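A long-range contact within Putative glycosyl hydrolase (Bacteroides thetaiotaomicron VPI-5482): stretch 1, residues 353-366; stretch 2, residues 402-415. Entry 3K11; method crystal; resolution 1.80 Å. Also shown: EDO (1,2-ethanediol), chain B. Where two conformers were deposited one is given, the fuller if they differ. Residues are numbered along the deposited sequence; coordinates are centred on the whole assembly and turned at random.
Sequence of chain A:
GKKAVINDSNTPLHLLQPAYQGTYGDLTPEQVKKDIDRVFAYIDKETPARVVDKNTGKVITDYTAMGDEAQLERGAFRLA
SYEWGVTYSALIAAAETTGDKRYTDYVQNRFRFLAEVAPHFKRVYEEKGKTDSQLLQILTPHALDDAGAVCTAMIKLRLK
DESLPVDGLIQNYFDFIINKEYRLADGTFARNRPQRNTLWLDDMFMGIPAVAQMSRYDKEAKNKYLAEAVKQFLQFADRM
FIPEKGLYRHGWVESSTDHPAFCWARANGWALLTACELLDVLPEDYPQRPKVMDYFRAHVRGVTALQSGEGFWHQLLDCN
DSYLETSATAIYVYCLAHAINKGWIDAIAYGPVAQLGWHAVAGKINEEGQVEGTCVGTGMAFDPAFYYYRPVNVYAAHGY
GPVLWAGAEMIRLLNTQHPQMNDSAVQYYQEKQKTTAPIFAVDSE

Stretch 1 353-366: VAQLGWHAVAGKIN
Stretch 2, residues 402-415: PVLWAGAEMIRLLN

The indole of Trp358 reaches across to the opposing helix and lies against bare backbone, at the point where Gly407 has no side chain. Gly407 CA sits over one face of the ring, 4.0 Å from the centroid of the six-membered ring of Trp358 and 28° off the ring normal, a CH-pi contact. The fit depends on the glycine: a CB built in ideal geometry on Gly407 would come within 3.1 Å of Trp358 CH2. Val403 O meets the ring edge, 3.4 Å from Trp358 CZ3; Gly407 N is also 3.4 Å from Trp358 CZ3. These two backbone atoms are already paired with each other, Gly407 N donating to Val403 O at 3.0 Å, so the indole packs against a satisfied helical hydrogen bond.

Trp358 adopts chi1 -179° (t) and chi2 -98°, which carries the ring as a knob into a hole formed by Val403, Ala406, Gly407 and Met410. Ala406 CB lies near the ring plane, 4.0 Å from Trp358 CZ3, and Val403 CG1 is 4.1 Å from Trp358 CH2. At the base of the side chain, Trp358 CB is 4.0 Å from Met410 CG.

Both elements are alpha-helices with i to i+4 hydrogen bonds and phi/psi mostly near -62/-45, with Glu409 at -76/-34 and Leu414 at -67/-27. Residues 353-362 belong to a helix that begins earlier in the chain, and 402-415 lie in another that also begins earlier and continues beyond. Their N-to-C directions make an angle of 136° (signed crossing angle -136°), so the helices run obliquely, more opposed than parallel, and the axes approach to 10.9 Å. The register follows: the CA atoms of Gln355 and Met410 are 7.7 Å apart, those of Trp358 and Gly407 7.5 Å, and those of Val361 and Val403 7.2 Å.

Toward the start of stretch 1, Met410, a selenomethionine, folds compactly with chi1 -73°, chi2 -63° and chi3 -50° (all m). Met410 SE lies 3.9 Å from Ala354 O and 4.0 Å from Ala354 CB, while Met410 CE approaches Gln355 CA at 4.0 Å. Gln355 (chi1 -175°, t; chi2 140°) has a CA-to-CB bond directed sideways, yet its end comes nearer: Gln355 OE1 is 3.7 Å from Leu414 CD2. Leu414 CD2 is an apolar methyl, so this is packing; both OE1 and NE2 of Gln355 are hydrogen-bonded elsewhere in the structure.

At the other end, Val403 (chi1 166°, t) also packs against Val361 and Ile365. The closest pairs are Val403 CG2 to Val361 CG1 at 3.7 Å, with Val361 also t at 165°, and Val403 CG1 to Ile365 CD1 at 3.8 Å. Ile365 (chi1 -56°, m; chi2 173°, t) closes a type I beta turn from Ala362, with Ile365 N donating to Ala362 O at 3.2 Å. No hydrogen bond crosses between the stretches; the 404 Å² buried between them is held by packing alone.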

# COMPACT_ATOMS: atom_id res chain seq x y z
N VAL A 353 17.03 -9.91 6.80
CA VAL A 353 15.92 -9.18 7.40
C VAL A 353 16.24 -8.83 8.84
O VAL A 353 16.14 -7.69 9.27
CB VAL A 353 14.61 -9.98 7.33
CG1 VAL A 353 13.44 -9.17 7.96
CG2 VAL A 353 14.28 -10.32 5.84
N ALA A 354 16.66 -9.84 9.60
CA ALA A 354 17.04 -9.64 10.99
C ALA A 354 18.23 -8.69 11.08
O ALA A 354 18.28 -7.79 11.93
CB ALA A 354 17.35 -11.00 11.64
N GLN A 355 19.24 -8.90 10.23
CA GLN A 355 20.44 -8.09 10.27
C GLN A 355 20.15 -6.60 10.01
O GLN A 355 20.65 -5.72 10.71
CB GLN A 355 21.45 -8.65 9.27
CG GLN A 355 22.83 -7.95 9.31
CD GLN A 355 24.00 -8.88 9.14
OE1 GLN A 355 23.93 -10.06 9.49
NE2 GLN A 355 25.12 -8.33 8.70
N LEU A 356 19.35 -6.32 8.99
CA LEU A 356 18.96 -4.95 8.65
C LEU A 356 18.15 -4.37 9.79
O LEU A 356 18.30 -3.19 10.17
CB LEU A 356 18.12 -4.94 7.37
CG LEU A 356 17.53 -3.58 7.00
CD1 LEU A 356 18.64 -2.50 6.79
CD2 LEU A 356 16.58 -3.66 5.80
N GLY A 357 17.23 -5.17 10.32
CA GLY A 357 16.45 -4.70 11.47
C GLY A 357 17.32 -4.33 12.66
O GLY A 357 17.01 -3.35 13.36
N TRP A 358 18.38 -5.10 12.92
CA TRP A 358 19.33 -4.77 13.97
C TRP A 358 20.06 -3.45 13.67
O TRP A 358 20.20 -2.62 14.56
CB TRP A 358 20.34 -5.91 14.28
CG TRP A 358 21.24 -5.43 15.42
CD1 TRP A 358 22.45 -4.90 15.28
CD2 TRP A 358 20.86 -5.22 16.78
NE1 TRP A 358 22.92 -4.46 16.48
CE2 TRP A 358 21.95 -4.60 17.42
CE3 TRP A 358 19.70 -5.47 17.52
CZ2 TRP A 358 21.97 -4.31 18.78
CZ3 TRP A 358 19.69 -5.14 18.86
CH2 TRP A 358 20.80 -4.54 19.48
N HIS A 359 20.52 -3.25 12.44
CA HIS A 359 21.16 -1.98 12.09
C HIS A 359 20.23 -0.81 12.40
O HIS A 359 20.65 0.22 12.95
CB HIS A 359 21.53 -1.94 10.60
CG HIS A 359 22.79 -2.67 10.26
ND1 HIS A 359 24.01 -2.36 10.82
CD2 HIS A 359 23.02 -3.70 9.41
CE1 HIS A 359 24.94 -3.16 10.32
NE2 HIS A 359 24.36 -3.97 9.44
N ALA A 360 18.94 -1.00 12.09
CA ALA A 360 17.92 0.01 12.30
C ALA A 360 17.81 0.32 13.81
O ALA A 360 17.95 1.44 14.25
CB ALA A 360 16.57 -0.48 11.77
N VAL A 361 17.63 -0.72 14.59
CA VAL A 361 17.48 -0.58 16.03
C VAL A 361 18.74 0.01 16.71
O VAL A 361 18.64 0.89 17.59
CB VAL A 361 17.12 -1.99 16.62
CG1 VAL A 361 17.27 -2.05 18.07
CG2 VAL A 361 15.66 -2.35 16.20
N ALA A 362 19.91 -0.48 16.34
CA ALA A 362 21.14 -0.01 16.95
C ALA A 362 21.30 1.51 16.72
O ALA A 362 21.84 2.20 17.55
CB ALA A 362 22.35 -0.80 16.43
N GLY A 363 20.83 2.00 15.59
CA GLY A 363 20.82 3.44 15.31
C GLY A 363 19.93 4.28 16.22
O GLY A 363 20.04 5.50 16.22
N LYS A 364 19.09 3.64 17.01
CA LYS A 364 18.20 4.34 17.94
C LYS A 364 18.67 4.20 19.39
O LYS A 364 18.01 4.66 20.30
CB LYS A 364 16.79 3.81 17.79
CG LYS A 364 16.18 4.14 16.44
CD LYS A 364 15.80 5.60 16.36
CE LYS A 364 15.43 5.95 14.92
NZ LYS A 364 15.06 7.39 14.82
N ILE A 365 19.82 3.57 19.59
CA ILE A 365 20.43 3.49 20.92
C ILE A 365 21.34 4.71 21.04
O ILE A 365 22.40 4.77 20.41
CB ILE A 365 21.25 2.23 21.14
CG1 ILE A 365 20.43 0.95 20.88
CG2 ILE A 365 21.83 2.25 22.60
CD1 ILE A 365 21.26 -0.37 20.92
N ASN A 366 20.92 5.72 21.78
CA ASN A 366 21.72 6.96 21.86
C ASN A 366 22.97 6.83 22.74
O ASN A 366 23.20 5.78 23.31
CB ASN A 366 20.85 8.18 22.20
CG ASN A 366 20.25 8.14 23.55
OD1 ASN A 366 20.77 7.51 24.45
ND2 ASN A 366 19.16 8.90 23.71
N PRO A 402 13.19 -5.64 24.54
CA PRO A 402 13.34 -6.08 23.16
C PRO A 402 14.68 -5.80 22.50
O PRO A 402 15.19 -6.65 21.82
CB PRO A 402 12.19 -5.41 22.46
CG PRO A 402 11.13 -5.27 23.50
CD PRO A 402 11.93 -4.93 24.76
N VAL A 403 15.27 -4.63 22.73
CA VAL A 403 16.56 -4.33 22.16
C VAL A 403 17.59 -5.26 22.74
O VAL A 403 18.47 -5.76 22.02
CB VAL A 403 16.91 -2.83 22.38
CG1 VAL A 403 18.40 -2.56 22.10
CG2 VAL A 403 15.98 -1.96 21.49
N LEU A 404 17.55 -5.46 24.05
CA LEU A 404 18.52 -6.36 24.70
C LEU A 404 18.39 -7.79 24.18
O LEU A 404 19.39 -8.46 23.91
CB LEU A 404 18.34 -6.35 26.23
CG LEU A 404 18.75 -5.05 26.96
CD1 LEU A 404 18.16 -4.99 28.41
CD2 LEU A 404 20.30 -4.93 27.01
N TRP A 405 17.16 -8.24 24.07
CA TRP A 405 16.87 -9.62 23.66
C TRP A 405 17.26 -9.81 22.20
O TRP A 405 17.91 -10.79 21.85
CB TRP A 405 15.38 -9.91 23.85
CG TRP A 405 15.03 -11.32 24.24
CD1 TRP A 405 15.80 -12.43 24.13
CD2 TRP A 405 13.79 -11.75 24.78
NE1 TRP A 405 15.13 -13.52 24.57
CE2 TRP A 405 13.87 -13.14 24.96
CE3 TRP A 405 12.61 -11.10 25.15
CZ2 TRP A 405 12.82 -13.89 25.45
CZ3 TRP A 405 11.58 -11.83 25.65
CH2 TRP A 405 11.67 -13.21 25.77
N ALA A 406 16.90 -8.85 21.35
CA ALA A 406 17.32 -8.90 19.95
C ALA A 406 18.85 -8.95 19.76
O ALA A 406 19.39 -9.72 18.95
CB ALA A 406 16.68 -7.72 19.19
N GLY A 407 19.55 -8.12 20.52
CA GLY A 407 21.00 -8.07 20.47
C GLY A 407 21.57 -9.39 20.90
O GLY A 407 22.45 -9.94 20.24
N ALA A 408 21.08 -9.91 22.01
CA ALA A 408 21.54 -11.20 22.51
C ALA A 408 21.41 -12.29 21.46
O ALA A 408 22.32 -13.10 21.27
CB ALA A 408 20.74 -11.60 23.74
N GLU A 409 20.27 -12.31 20.77
CA GLU A 409 19.99 -13.33 19.78
C GLU A 409 20.75 -13.10 18.49
O GLU A 409 21.22 -14.06 17.82
CB GLU A 409 18.46 -13.40 19.52
CG GLU A 409 18.01 -14.72 18.98
CD GLU A 409 18.15 -15.88 19.96
OE1 GLU A 409 18.28 -15.64 21.16
OE2 GLU A 409 18.15 -17.01 19.49
N MSE A 410 20.96 -11.84 18.14
CA MSE A 410 21.83 -11.54 17.00
C MSE A 410 23.26 -12.00 17.24
O MSE A 410 23.92 -12.51 16.31
CB MSE A 410 21.82 -10.03 16.67
CG MSE A 410 20.57 -9.50 16.01
SE MSE A 410 20.22 -10.26 14.31
CE MSE A 410 21.91 -10.02 13.48
N ILE A 411 23.76 -11.91 18.46
CA ILE A 411 25.11 -12.41 18.76
C ILE A 411 25.18 -13.91 18.49
O ILE A 411 26.13 -14.37 17.83
CB ILE A 411 25.55 -12.04 20.20
CG1 ILE A 411 25.80 -10.52 20.27
CG2 ILE A 411 26.81 -12.88 20.71
CD1 ILE A 411 25.80 -9.90 21.73
N ARG A 412 24.18 -14.66 18.97
CA ARG A 412 24.10 -16.10 18.69
C ARG A 412 24.10 -16.35 17.19
O ARG A 412 24.87 -17.17 16.68
CB ARG A 412 22.83 -16.71 19.27
CG ARG A 412 22.61 -18.19 18.95
CD ARG A 412 23.44 -19.05 19.84
NE ARG A 412 22.76 -19.33 21.11
CZ ARG A 412 23.38 -19.70 22.24
NH1 ARG A 412 24.72 -19.80 22.31
NH2 ARG A 412 22.66 -19.94 23.32
N LEU A 413 23.22 -15.65 16.49
CA LEU A 413 23.09 -15.82 15.02
C LEU A 413 24.41 -15.55 14.30
O LEU A 413 24.87 -16.35 13.43
CB LEU A 413 21.99 -14.88 14.50
CG LEU A 413 21.63 -14.94 13.00
CD1 LEU A 413 21.08 -16.33 12.62
CD2 LEU A 413 20.64 -13.83 12.61
N LEU A 414 25.05 -14.44 14.65
CA LEU A 414 26.33 -14.09 14.03
C LEU A 414 27.47 -15.05 14.39
O LEU A 414 28.42 -15.20 13.61
CB LEU A 414 26.75 -12.66 14.36
CG LEU A 414 25.79 -11.56 13.90
CD1 LEU A 414 26.14 -10.25 14.61
CD2 LEU A 414 25.86 -11.42 12.38
N ASN A 415 27.38 -15.68 15.55
CA ASN A 415 28.36 -16.69 15.97
C ASN A 415 28.11 -18.09 15.43
O ASN A 415 28.93 -18.98 15.63
CB ASN A 415 28.38 -16.78 17.50
CG ASN A 415 29.14 -15.62 18.15
OD1 ASN A 415 30.06 -15.05 17.57
ND2 ASN A 415 28.80 -15.33 19.40
C1 EDO B . 30.02 -10.90 21.89
O1 EDO B . 29.44 -11.73 22.92
C2 EDO B . 31.24 -11.57 21.25
O2 EDO B . 30.89 -12.83 20.62